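Local coordinates for protein deoxyhypusine synthase, putative (PDB 7L9R) that probably catalyses NAD-dependent transfer of the aminobutyl group of spermidine to a lysine of eIF5A, the first step of hypusine formation, at residues Leu65-Ser70 / Lys75-Gly80; Lys113-Ile118 / Lys340-Thr345; Thr127-Cys132 / Gln168-Phe173; Glu161-Thr166 / Asp224-Thr229. All coordinates share one frame; numbering follows the deposited sequence.

Overall arrangement
Starting from the N terminus, interaction 1 closes a short loop around helix 71-76, setting the residues that follow helix 51-66 against those that leave helix 71-76. Interaction 2 closes a far longer one: the turn between helix 102-111 and strand 117-120 meets the loop that follows helix 330-339. Interactions 3 and 4 both nest inside it and cross each other, sharing helix 160-179, which packs on helix 124-130 in the first and on helix 226-237 in the second; their centres lie about 7 Å apart. Leu65 of interaction 1 touches Phe342 of interaction 2, whereas interactions 3 and 4 lie across the chain's centre from interaction 1, about 42 and 45 Å away between centres.

Interaction 1 of 4, residues Leu65-Ser70 / Lys75-Gly80; sequences LTWQPS and KEYVEG
The short link from helix 51-66 to helix 71-76 folds back on the residues that leave the second helix, and Tyr77 closes it by setting the hydroxyl end of its ring against Pro69. Its OH lies 3.4 Å from Pro69 CB and equally near CG, and the ring edge follows, with CE2 3.8 Å from Pro69 CB. The proline meets the tyrosine at that edge, CG lying in the ring plane, and the two side chains cross at about a right angle. Tyr77 CG stands anti to the carbonyl carbon (chi1 -61°), which carries the ring toward the proline. Trp67, the first residue to leave helical geometry, points toward the tyrosine from the direction opposite to the Tyr77 side chain: the far corner of its indole, CH2, is 4.0 Å from Tyr77 OH, edge on. The indole also lies against the backbone of the link, with Pro69 N 3.6 Å above one face of the Trp67 ring, toward its rim. Ser70 is the N-cap just before helix 71-76; its OG caps a backbone N of that helix while its own N binds Glu73 OE1, consistent with a capping box. Val261 touches both aromatic side chains, and Lys85 makes a cation-pi contact with Tyr77. No hydrogen bond joins the two segments, so this small contact rests on van der Waals packing, with the tyrosine oxygen set against C-H groups of proline and indole.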
loop_
_atom_site.group_PDB
_atom_site.type_symbol
_atom_site.label_atom_id
_atom_site.label_comp_id
_atom_site.label_asym_id
_atom_site.label_seq_id
_atom_site.Cartn_x
_atom_site.Cartn_y
_atom_site.Cartn_z
ATOM N N LEU B 65 12.643 -26.320 14.263
ATOM C CA LEU B 65 12.215 -27.658 14.653
ATOM C C LEU B 65 13.391 -28.556 15.021
ATOM O O LEU B 65 13.258 -29.405 15.909
ATOM C CB LEU B 65 11.399 -28.288 13.523
ATOM C CG LEU B 65 10.119 -27.537 13.143
ATOM C CD1 LEU B 65 9.544 -28.048 11.836
ATOM C CD2 LEU B 65 9.088 -27.647 14.254
ATOM N N THR B 66 14.543 -28.383 14.370
ATOM C CA THR B 66 15.684 -29.275 14.554
ATOM C C THR B 66 16.747 -28.731 15.499
ATOM O O THR B 66 17.745 -29.418 15.735
ATOM C CB THR B 66 16.344 -29.588 13.206
ATOM O OG1 THR B 66 16.893 -28.386 12.651
ATOM C CG2 THR B 66 15.336 -30.169 12.235
ATOM N N TRP B 67 16.576 -27.520 16.029
ATOM C CA TRP B 67 17.627 -26.919 16.841
ATOM C C TRP B 67 17.926 -27.767 18.075
ATOM O O TRP B 67 17.018 -28.256 18.752
ATOM C CB TRP B 67 17.237 -25.506 17.276
ATOM C CG TRP B 67 18.310 -24.841 18.095
ATOM C CD1 TRP B 67 19.314 -24.045 17.630
ATOM C CD2 TRP B 67 18.505 -24.939 19.516
ATOM N NE1 TRP B 67 20.113 -23.631 18.667
ATOM C CE2 TRP B 67 19.638 -24.165 19.835
ATOM C CE3 TRP B 67 17.826 -25.599 20.545
ATOM C CZ2 TRP B 67 20.109 -24.032 21.142
ATOM C CZ3 TRP B 67 18.296 -25.465 21.842
ATOM C CH2 TRP B 67 19.427 -24.689 22.128
ATOM N N GLN B 68 19.212 -27.909 18.378
ATOM C CA GLN B 68 19.703 -28.622 19.547
ATOM C C GLN B 68 20.815 -27.805 20.184
ATOM O O GLN B 68 21.522 -27.068 19.485
ATOM C CB GLN B 68 20.248 -30.013 19.193
ATOM C CG GLN B 68 19.234 -31.002 18.651
ATOM C CD GLN B 68 19.864 -32.364 18.384
ATOM O OE1 GLN B 68 20.802 -32.770 19.073
ATOM N NE2 GLN B 68 19.354 -33.069 17.382
ATOM N N PRO B 69 21.003 -27.919 21.500
ATOM C CA PRO B 69 22.112 -27.200 22.133
ATOM C C PRO B 69 23.443 -27.750 21.656
ATOM O O PRO B 69 23.597 -28.954 21.437
ATOM C CB PRO B 69 21.908 -27.462 23.631
ATOM C CG PRO B 69 20.512 -27.960 23.765
ATOM C CD PRO B 69 20.202 -28.667 22.482
ATOM N N SER B 70 24.405 -26.849 21.484
ATOM C CA SER B 70 25.761 -27.272 21.180
ATOM C C SER B 70 26.405 -27.858 22.430
ATOM O O SER B 70 25.919 -27.681 23.552
ATOM C CB SER B 70 26.589 -26.099 20.657
ATOM O OG SER B 70 26.810 -25.142 21.677
ATOM N N LYS B 75 27.098 -27.438 28.422
ATOM C CA LYS B 75 27.899 -27.243 29.625
ATOM C C LYS B 75 27.378 -26.082 30.462
ATOM O O LYS B 75 27.539 -26.085 31.687
ATOM C CB LYS B 75 29.364 -27.014 29.250
ATOM N N GLU B 76 26.747 -25.091 29.832
ATOM C CA GLU B 76 26.276 -23.931 30.576
ATOM C C GLU B 76 25.016 -24.221 31.385
ATOM O O GLU B 76 24.687 -23.443 32.287
ATOM C CB GLU B 76 26.023 -22.763 29.619
ATOM N N TYR B 77 24.318 -25.321 31.096
ATOM C CA TYR B 77 23.103 -25.655 31.831
ATOM C C TYR B 77 23.449 -26.122 33.239
ATOM O O TYR B 77 24.332 -26.966 33.424
ATOM C CB TYR B 77 22.318 -26.738 31.090
ATOM C CG TYR B 77 21.872 -26.344 29.699
ATOM C CD1 TYR B 77 21.460 -25.046 29.419
ATOM C CD2 TYR B 77 21.866 -27.269 28.665
ATOM C CE1 TYR B 77 21.052 -24.684 28.147
ATOM C CE2 TYR B 77 21.461 -26.918 27.389
ATOM C CZ TYR B 77 21.056 -25.625 27.137
ATOM O OH TYR B 77 20.656 -25.275 25.870
ATOM N N VAL B 78 22.741 -25.584 34.232
ATOM C CA VAL B 78 23.007 -25.899 35.631
ATOM C C VAL B 78 22.237 -27.149 36.036
ATOM O O VAL B 78 21.280 -27.568 35.376
ATOM C CB VAL B 78 22.657 -24.716 36.559
ATOM C CG1 VAL B 78 23.319 -23.439 36.070
ATOM C CG2 VAL B 78 21.150 -24.543 36.664
ATOM N N GLU B 79 22.678 -27.764 37.133
ATOM C CA GLU B 79 21.951 -28.887 37.707
ATOM C C GLU B 79 20.588 -28.421 38.201
ATOM O O GLU B 79 20.461 -27.366 38.830
ATOM C CB GLU B 79 22.747 -29.510 38.857
ATOM N N GLY B 80 19.558 -29.211 37.906
ATOM C CA GLY B 80 18.203 -28.848 38.246
ATOM C C GLY B 80 17.478 -28.048 37.187
ATOM O O GLY B 80 16.270 -27.822 37.326
#

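Interaction 2 of 4, residues Lys113-Ile118 / Lys340-Thr345; sequences KCVDYI and KTFAVT
Thr341 O, the carbonyl just ahead of the phenylalanine that meets Cys114, is gripped by two backbone N-H groups: Thr345 N at 2.8 Å and Val344 N at 3.1 Å. These bonds curl the loop after helix 330-339 into a tight turn, from which the Phe342 ring projects into the protein. With CG anti to the carbonyl carbon (chi1 -71°), the ring reaches the turn between helix 102-111 and strand 117-120. Cys114 takes the larger share of the contact: its CB approaches Phe342 CD1 to 3.4 Å, coming obliquely to the ring, and its carbonyl O lies 3.5 Å from Phe342 CE1. The sulfur stands farther off, Cys114 SG being 5.0 Å from the centroid of the Phe342 ring and 59° from its normal, an oblique sulfur-aromatic contact. Val115 adds a lighter touch at the ring's far end, CG1 to Phe342 CZ at 4.3 Å. Just ahead of Cys114, Lys113 has positive phi and forms the C-prime position of a Schellman motif ending helix 102-111. Leu65 and Leu109 also pack on Phe342, while Ala343 and Val344 rest on Phe31 and Ile35 of the second subunit. The buried join is mostly apolar, with the Cys114 carbonyl also against the ring; no hydrogen bond links the two segments directly, but Arg347, just past the turn, grips Lys113 O and Asp116 OD2.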
loop_
_atom_site.group_PDB
_atom_site.type_symbol
_atom_site.label_atom_id
_atom_site.label_comp_id
_atom_site.label_asym_id
_atom_site.label_seq_id
_atom_site.Cartn_x
_atom_site.Cartn_y
_atom_site.Cartn_z
ATOM N N LYS B 113 1.452 -30.820 18.229
ATOM C CA LYS B 113 2.402 -30.165 19.128
ATOM C C LYS B 113 3.574 -29.555 18.364
ATOM O O LYS B 113 4.702 -29.505 18.863
ATOM C CB LYS B 113 2.901 -31.131 20.201
ATOM C CG LYS B 113 1.793 -31.734 21.032
ATOM C CD LYS B 113 2.351 -32.592 22.162
ATOM C CE LYS B 113 1.230 -33.213 22.984
ATOM N NZ LYS B 113 1.741 -33.995 24.146
ATOM N N CYS B 114 3.289 -29.047 17.163
ATOM C CA CYS B 114 4.303 -28.390 16.349
ATOM C C CYS B 114 4.663 -27.008 16.862
ATOM O O CYS B 114 5.735 -26.495 16.517
ATOM C CB CYS B 114 3.818 -28.278 14.906
ATOM S SG CYS B 114 3.634 -29.869 14.092
ATOM N N VAL B 115 3.784 -26.382 17.646
ATOM C CA VAL B 115 4.036 -25.070 18.222
ATOM C C VAL B 115 3.698 -25.114 19.705
ATOM O O VAL B 115 2.987 -25.999 20.182
ATOM C CB VAL B 115 3.241 -23.955 17.510
ATOM C CG1 VAL B 115 3.521 -23.979 16.014
ATOM C CG2 VAL B 115 1.748 -24.097 17.783
ATOM N N ASP B 116 4.234 -24.144 20.440
ATOM C CA ASP B 116 4.089 -24.094 21.888
ATOM C C ASP B 116 3.127 -23.020 22.366
ATOM O O ASP B 116 2.489 -23.197 23.408
ATOM C CB ASP B 116 5.455 -23.865 22.534
ATOM C CG ASP B 116 6.459 -24.940 22.143
ATOM O OD1 ASP B 116 6.133 -26.140 22.287
ATOM O OD2 ASP B 116 7.563 -24.589 21.675
ATOM N N TYR B 117 3.001 -21.921 21.628
ATOM C CA TYR B 117 2.145 -20.812 22.010
ATOM C C TYR B 117 1.544 -20.213 20.755
ATOM O O TYR B 117 2.164 -20.220 19.689
ATOM C CB TYR B 117 2.905 -19.711 22.763
ATOM C CG TYR B 117 3.496 -20.132 24.084
ATOM C CD1 TYR B 117 2.723 -20.137 25.237
ATOM C CD2 TYR B 117 4.834 -20.497 24.188
ATOM C CE1 TYR B 117 3.256 -20.508 26.454
ATOM C CE2 TYR B 117 5.382 -20.874 25.407
ATOM C CZ TYR B 117 4.584 -20.877 26.537
ATOM O OH TYR B 117 5.104 -21.240 27.762
ATOM N N ILE B 118 0.344 -19.668 20.899
ATOM C CA ILE B 118 -0.332 -18.961 19.823
ATOM C C ILE B 118 -0.679 -17.559 20.305
ATOM O O ILE B 118 -1.052 -17.365 21.468
ATOM C CB ILE B 118 -1.593 -19.711 19.354
ATOM C CG1 ILE B 118 -1.202 -20.973 18.586
ATOM C CG2 ILE B 118 -2.472 -18.820 18.494
ATOM C CD1 ILE B 118 -2.390 -21.767 18.106
ATOM N N LYS B 340 6.656 -28.405 3.390
ATOM C CA LYS B 340 8.105 -28.551 3.330
ATOM C C LYS B 340 8.766 -28.422 4.697
ATOM O O LYS B 340 9.996 -28.493 4.784
ATOM C CB LYS B 340 8.705 -27.512 2.370
ATOM C CG LYS B 340 8.103 -27.529 0.967
ATOM C CD LYS B 340 8.565 -28.730 0.161
ATOM C CE LYS B 340 7.960 -28.707 -1.237
ATOM N NZ LYS B 340 8.466 -29.834 -2.084
ATOM N N THR B 341 7.984 -28.229 5.765
ATOM C CA THR B 341 8.544 -28.067 7.102
ATOM C C THR B 341 7.808 -28.919 8.130
ATOM O O THR B 341 8.220 -30.047 8.416
ATOM C CB THR B 341 8.513 -26.596 7.528
ATOM O OG1 THR B 341 7.177 -26.097 7.421
ATOM C CG2 THR B 341 9.440 -25.754 6.654
ATOM N N PHE B 342 6.725 -28.385 8.702
ATOM C CA PHE B 342 6.050 -29.069 9.804
ATOM C C PHE B 342 5.564 -30.461 9.425
ATOM O O PHE B 342 5.492 -31.344 10.288
ATOM C CB PHE B 342 4.863 -28.247 10.303
ATOM C CG PHE B 342 5.246 -27.009 11.046
ATOM C CD1 PHE B 342 5.775 -27.095 12.324
ATOM C CD2 PHE B 342 5.038 -25.753 10.491
ATOM C CE1 PHE B 342 6.113 -25.955 13.031
ATOM C CE2 PHE B 342 5.374 -24.605 11.194
ATOM C CZ PHE B 342 5.914 -24.708 12.467
ATOM N N ALA B 343 5.213 -30.677 8.157
ATOM C CA ALA B 343 4.624 -31.946 7.752
ATOM C C ALA B 343 5.659 -33.026 7.455
ATOM O O ALA B 343 5.283 -34.197 7.345
ATOM C CB ALA B 343 3.723 -31.737 6.533
ATOM N N VAL B 344 6.938 -32.672 7.320
ATOM C CA VAL B 344 7.982 -33.651 7.033
ATOM C C VAL B 344 9.115 -33.648 8.051
ATOM O O VAL B 344 9.818 -34.663 8.171
ATOM C CB VAL B 344 8.561 -33.463 5.613
ATOM C CG1 VAL B 344 7.595 -33.972 4.564
ATOM C CG2 VAL B 344 8.875 -31.977 5.373
ATOM N N THR B 345 9.343 -32.568 8.787
ATOM C CA THR B 345 10.503 -32.468 9.661
ATOM C C THR B 345 10.094 -32.872 11.071
ATOM O O THR B 345 9.161 -32.296 11.636
ATOM C CB THR B 345 11.065 -31.046 9.662
ATOM O OG1 THR B 345 11.476 -30.686 8.336
ATOM C CG2 THR B 345 12.262 -30.959 10.594
#

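Interaction 3 of 4, residues Thr127-Cys132 / Gln168-Phe173; sequences TDIMKC and QWLKEF
Ile129 holds CG1 anti to its carbonyl carbon (chi1 -65°) and CG2 anti to its backbone N, and the extended ethyl arm sends CD1 outward from helix 124-130, while Trp169 answers from helix 160-179 with CG swung to the far side of CA-CB from its own backbone N (chi1 -169°). The two side chains cross at about a right angle, and the isoleucine uses both of its branches on the six-membered part of the indole. Its CD1 is 3.6 Å from Trp169 CZ3, the tightest approach between the segments. The other branch, Ile129 CG2, sits over one face of the Trp169 ring, offset toward the rim, and lies 4.1 Å from CE3. Leu170, the next residue of the long helix, brings CD2 to the edge of the same indole, in its plane, and to 4.0 Å from Ile129 CD1. That isoleucine methyl therefore lies between the six-membered ring and a leucine methyl, and the leucine runs slantwise to the isoleucine. Beyond the pair, Trp169 meets the Phe133 ring, their planes at about 50°, and touches Arg199 of helix 189-200; Leu170 leans on Cys230 of helix 226-237. On helix 124-130, Asp128 pairs with Arg103 and accepts from Val206 N and Ile207 N. The polar bonds of Asp128 and the apolar grip of Ile129 thus fasten neighbouring positions of one helix by different means. Across to helix 160-179 the hold is apolar, a methyl over the rim of the indole face, with no hydrogen bond between the segments.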
loop_
_atom_site.group_PDB
_atom_site.type_symbol
_atom_site.label_atom_id
_atom_site.label_comp_id
_atom_site.label_asym_id
_atom_site.label_seq_id
_atom_site.Cartn_x
_atom_site.Cartn_y
_atom_site.Cartn_z
ATOM N N THR B 127 -14.518 -17.573 15.492
ATOM C CA THR B 127 -14.567 -18.197 14.173
ATOM C C THR B 127 -14.287 -19.691 14.263
ATOM O O THR B 127 -14.971 -20.495 13.618
ATOM C CB THR B 127 -13.562 -17.512 13.248
ATOM O OG1 THR B 127 -13.883 -16.122 13.169
ATOM C CG2 THR B 127 -13.571 -18.119 11.845
ATOM N N ASP B 128 -13.296 -20.078 15.075
ATOM C CA ASP B 128 -12.971 -21.490 15.252
ATOM C C ASP B 128 -14.160 -22.253 15.828
ATOM O O ASP B 128 -14.491 -23.353 15.361
ATOM C CB ASP B 128 -11.738 -21.608 16.151
ATOM C CG ASP B 128 -11.226 -23.038 16.294
ATOM O OD1 ASP B 128 -11.096 -23.748 15.269
ATOM O OD2 ASP B 128 -10.917 -23.438 17.443
ATOM N N ILE B 129 -14.840 -21.651 16.812
ATOM C CA ILE B 129 -16.055 -22.227 17.386
ATOM C C ILE B 129 -17.169 -22.272 16.346
ATOM O O ILE B 129 -17.864 -23.285 16.198
ATOM C CB ILE B 129 -16.490 -21.422 18.624
ATOM C CG1 ILE B 129 -15.458 -21.536 19.746
ATOM C CG2 ILE B 129 -17.878 -21.850 19.097
ATOM C CD1 ILE B 129 -15.702 -20.567 20.894
ATOM N N MET B 130 -17.366 -21.161 15.629
ATOM C CA MET B 130 -18.459 -21.057 14.667
ATOM C C MET B 130 -18.363 -22.134 13.593
ATOM O O MET B 130 -19.379 -22.711 13.188
ATOM C CB MET B 130 -18.448 -19.660 14.042
ATOM C CG MET B 130 -19.581 -19.383 13.080
ATOM S SD MET B 130 -19.563 -17.690 12.439
ATOM C CE MET B 130 -19.254 -16.753 13.932
ATOM N N LYS B 131 -17.146 -22.439 13.134
ATOM C CA LYS B 131 -16.968 -23.445 12.095
ATOM C C LYS B 131 -17.296 -24.856 12.565
ATOM O O LYS B 131 -17.443 -25.742 11.720
ATOM C CB LYS B 131 -15.538 -23.406 11.553
ATOM C CG LYS B 131 -15.263 -22.206 10.669
ATOM C CD LYS B 131 -13.858 -22.229 10.111
ATOM C CE LYS B 131 -13.730 -21.264 8.936
ATOM N NZ LYS B 131 -12.378 -21.293 8.303
ATOM N N CYS B 132 -17.430 -25.090 13.873
ATOM C CA CYS B 132 -17.867 -26.399 14.345
ATOM C C CYS B 132 -19.368 -26.604 14.195
ATOM O O CYS B 132 -19.828 -27.750 14.229
ATOM C CB CYS B 132 -17.476 -26.602 15.811
ATOM S SG CYS B 132 -15.703 -26.648 16.139
ATOM N N GLN B 168 -25.299 -17.833 21.163
ATOM C CA GLN B 168 -25.967 -18.573 22.228
ATOM C C GLN B 168 -24.974 -19.444 22.984
ATOM O O GLN B 168 -24.980 -19.479 24.220
ATOM C CB GLN B 168 -27.100 -19.425 21.653
ATOM N N TRP B 169 -24.094 -20.132 22.256
ATOM C CA TRP B 169 -23.063 -20.943 22.894
ATOM C C TRP B 169 -22.166 -20.090 23.783
ATOM O O TRP B 169 -21.926 -20.426 24.949
ATOM C CB TRP B 169 -22.238 -21.663 21.821
ATOM C CG TRP B 169 -21.322 -22.731 22.350
ATOM C CD1 TRP B 169 -21.596 -24.070 22.457
ATOM C CD2 TRP B 169 -19.985 -22.556 22.840
ATOM N NE1 TRP B 169 -20.516 -24.731 22.986
ATOM C CE2 TRP B 169 -19.512 -23.829 23.226
ATOM C CE3 TRP B 169 -19.147 -21.448 22.999
ATOM C CZ2 TRP B 169 -18.237 -24.023 23.757
ATOM C CZ3 TRP B 169 -17.881 -21.640 23.525
ATOM C CH2 TRP B 169 -17.437 -22.919 23.896
ATOM N N LEU B 170 -21.654 -18.980 23.244
ATOM C CA LEU B 170 -20.789 -18.107 24.033
ATOM C C LEU B 170 -21.513 -17.584 25.263
ATOM O O LEU B 170 -20.919 -17.476 26.343
ATOM C CB LEU B 170 -20.285 -16.945 23.179
ATOM C CG LEU B 170 -19.333 -17.314 22.046
ATOM C CD1 LEU B 170 -19.108 -16.122 21.133
ATOM C CD2 LEU B 170 -18.017 -17.825 22.611
ATOM N N LYS B 171 -22.792 -17.235 25.119
ATOM C CA LYS B 171 -23.531 -16.693 26.252
ATOM C C LYS B 171 -23.756 -17.752 27.323
ATOM O O LYS B 171 -23.651 -17.464 28.521
ATOM C CB LYS B 171 -24.857 -16.101 25.782
ATOM C CG LYS B 171 -24.717 -14.783 25.051
ATOM C CD LYS B 171 -26.045 -14.332 24.478
ATOM C CE LYS B 171 -25.923 -12.975 23.823
ATOM N NZ LYS B 171 -27.206 -12.546 23.205
ATOM N N GLU B 172 -24.060 -18.986 26.917
ATOM C CA GLU B 172 -24.215 -20.049 27.904
ATOM C C GLU B 172 -22.906 -20.306 28.637
ATOM O O GLU B 172 -22.902 -20.536 29.852
ATOM C CB GLU B 172 -24.728 -21.323 27.229
ATOM C CG GLU B 172 -26.135 -21.193 26.671
ATOM C CD GLU B 172 -26.644 -22.486 26.074
ATOM O OE1 GLU B 172 -26.346 -23.561 26.643
ATOM O OE2 GLU B 172 -27.344 -22.431 25.039
ATOM N N PHE B 173 -21.783 -20.236 27.919
ATOM C CA PHE B 173 -20.480 -20.380 28.558
ATOM C C PHE B 173 -20.227 -19.258 29.558
ATOM O O PHE B 173 -19.757 -19.506 30.674
ATOM C CB PHE B 173 -19.391 -20.426 27.484
ATOM C CG PHE B 173 -17.999 -20.201 28.005
ATOM C CD1 PHE B 173 -17.304 -21.216 28.644
ATOM C CD2 PHE B 173 -17.365 -18.983 27.803
ATOM C CE1 PHE B 173 -16.010 -21.010 29.107
ATOM C CE2 PHE B 173 -16.075 -18.767 28.262
ATOM C CZ PHE B 173 -15.394 -19.782 28.910
#

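Interaction 4 of 4, residues Glu161-Thr166 / Asp224-Thr229; sequences ELIEKT and DGLFGT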
loop_
_atom_site.group_PDB
_atom_site.type_symbol
_atom_site.label_atom_id
_atom_site.label_comp_id
_atom_site.label_asym_id
_atom_site.label_seq_id
_atom_site.Cartn_x
_atom_site.Cartn_y
_atom_site.Cartn_z
ATOM N N GLU B 161 -28.479 -17.496 11.379
ATOM C CA GLU B 161 -28.605 -18.507 12.423
ATOM C C GLU B 161 -27.258 -19.076 12.856
ATOM O O GLU B 161 -27.158 -19.626 13.959
ATOM C CB GLU B 161 -29.520 -19.639 11.947
ATOM N N LEU B 162 -26.218 -18.952 12.030
ATOM C CA LEU B 162 -24.915 -19.461 12.440
ATOM C C LEU B 162 -24.266 -18.536 13.462
ATOM O O LEU B 162 -23.635 -19.000 14.418
ATOM C CB LEU B 162 -24.013 -19.651 11.222
ATOM C CG LEU B 162 -22.648 -20.282 11.499
ATOM C CD1 LEU B 162 -22.809 -21.596 12.256
ATOM C CD2 LEU B 162 -21.891 -20.504 10.205
ATOM N N ILE B 163 -24.418 -17.225 13.279
ATOM C CA ILE B 163 -23.954 -16.288 14.293
ATOM C C ILE B 163 -24.776 -16.443 15.566
ATOM O O ILE B 163 -24.238 -16.412 16.680
ATOM C CB ILE B 163 -24.011 -14.849 13.749
ATOM C CG1 ILE B 163 -23.168 -14.738 12.479
ATOM C CG2 ILE B 163 -23.539 -13.844 14.804
ATOM C CD1 ILE B 163 -23.164 -13.362 11.868
ATOM N N GLU B 164 -26.087 -16.643 15.427
ATOM C CA GLU B 164 -26.930 -16.754 16.610
ATOM C C GLU B 164 -26.595 -18.005 17.412
ATOM O O GLU B 164 -26.535 -17.954 18.647
ATOM C CB GLU B 164 -28.405 -16.735 16.211
ATOM C CG GLU B 164 -29.351 -16.480 17.379
ATOM C CD GLU B 164 -28.990 -15.229 18.174
ATOM O OE1 GLU B 164 -28.502 -14.244 17.572
ATOM O OE2 GLU B 164 -29.191 -15.235 19.409
ATOM N N LYS B 165 -26.371 -19.137 16.734
ATOM C CA LYS B 165 -25.950 -20.344 17.441
ATOM C C LYS B 165 -24.621 -20.121 18.155
ATOM O O LYS B 165 -24.435 -20.555 19.299
ATOM C CB LYS B 165 -25.849 -21.522 16.469
ATOM N N THR B 166 -23.690 -19.427 17.503
ATOM C CA THR B 166 -22.411 -19.148 18.141
ATOM C C THR B 166 -22.588 -18.212 19.330
ATOM O O THR B 166 -21.981 -18.428 20.386
ATOM C CB THR B 166 -21.440 -18.559 17.120
ATOM O OG1 THR B 166 -21.347 -19.443 15.998
ATOM C CG2 THR B 166 -20.055 -18.359 17.736
ATOM N N ASP B 224 -12.908 -7.535 22.393
ATOM C CA ASP B 224 -13.224 -6.611 21.310
ATOM C C ASP B 224 -13.950 -7.295 20.157
ATOM O O ASP B 224 -14.348 -6.622 19.206
ATOM C CB ASP B 224 -11.942 -5.935 20.794
ATOM C CG ASP B 224 -12.221 -4.811 19.800
ATOM O OD1 ASP B 224 -12.857 -3.804 20.186
ATOM O OD2 ASP B 224 -11.798 -4.932 18.630
ATOM N N GLY B 225 -14.135 -8.616 20.219
ATOM C CA GLY B 225 -14.821 -9.353 19.192
ATOM C C GLY B 225 -16.200 -9.812 19.620
ATOM O O GLY B 225 -16.802 -9.280 20.565
ATOM N N LEU B 226 -16.702 -10.839 18.927
ATOM C CA LEU B 226 -18.049 -11.339 19.193
ATOM C C LEU B 226 -18.214 -11.744 20.655
ATOM O O LEU B 226 -19.288 -11.545 21.240
ATOM C CB LEU B 226 -18.357 -12.520 18.274
ATOM C CG LEU B 226 -19.787 -13.048 18.307
ATOM C CD1 LEU B 226 -20.754 -11.956 17.872
ATOM C CD2 LEU B 226 -19.921 -14.289 17.427
ATOM N N PHE B 227 -17.153 -12.286 21.268
ATOM C CA PHE B 227 -17.178 -12.569 22.702
ATOM C C PHE B 227 -17.566 -11.332 23.508
ATOM O O PHE B 227 -18.380 -11.417 24.435
ATOM C CB PHE B 227 -15.821 -13.115 23.164
ATOM C CG PHE B 227 -15.814 -13.625 24.587
ATOM C CD1 PHE B 227 -16.207 -14.918 24.879
ATOM C CD2 PHE B 227 -15.395 -12.814 25.626
ATOM C CE1 PHE B 227 -16.199 -15.387 26.185
ATOM C CE2 PHE B 227 -15.385 -13.274 26.927
ATOM C CZ PHE B 227 -15.792 -14.563 27.209
ATOM N N GLY B 228 -17.012 -10.168 23.160
ATOM C CA GLY B 228 -17.365 -8.954 23.881
ATOM C C GLY B 228 -18.786 -8.505 23.595
ATOM O O GLY B 228 -19.495 -8.052 24.497
ATOM N N THR B 229 -19.234 -8.654 22.346
ATOM C CA THR B 229 -20.633 -8.388 22.018
ATOM C C THR B 229 -21.574 -9.210 22.891
ATOM O O THR B 229 -22.584 -8.694 23.385
ATOM C CB THR B 229 -20.895 -8.689 20.541
ATOM O OG1 THR B 229 -19.987 -7.937 19.727
ATOM C CG2 THR B 229 -22.336 -8.341 20.164
#
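Leu226 lays its CD2 methyl against Thr166, 4.1 Å from CG2, and so brings the first turn of helix 226-237 up to the side of helix 160-179. The leucine has CG opposite its backbone N across the CA-CB bond (chi1 -173°), which carries the isobutyl group toward the neighbouring helix. One turn back, Ile163 touches the same methyl more loosely: its CG2 is 4.5 Å from Leu226 CD2. Thr166 shows only its methyl to the leucine. Its hydroxyl turns back along its own helix and donates to Leu162 O at 2.8 Å, with a C=O...donor angle of 155° and Thr166 OG1 tilted 22° from the carbonyl plane. Thr166 N reaches Leu162 O from the other face of that plane at 3.1 Å, so one carbonyl serves both donors. At the start of the second helix Gly225 is the N-cap, and Phe227 N is bound by Glu126 OE2 of helix 124-130. The threonine is thus amphipathic in use: its polar branch is satisfied within the helix, leaving the methyl for a modest, purely van der Waals join between the two helices.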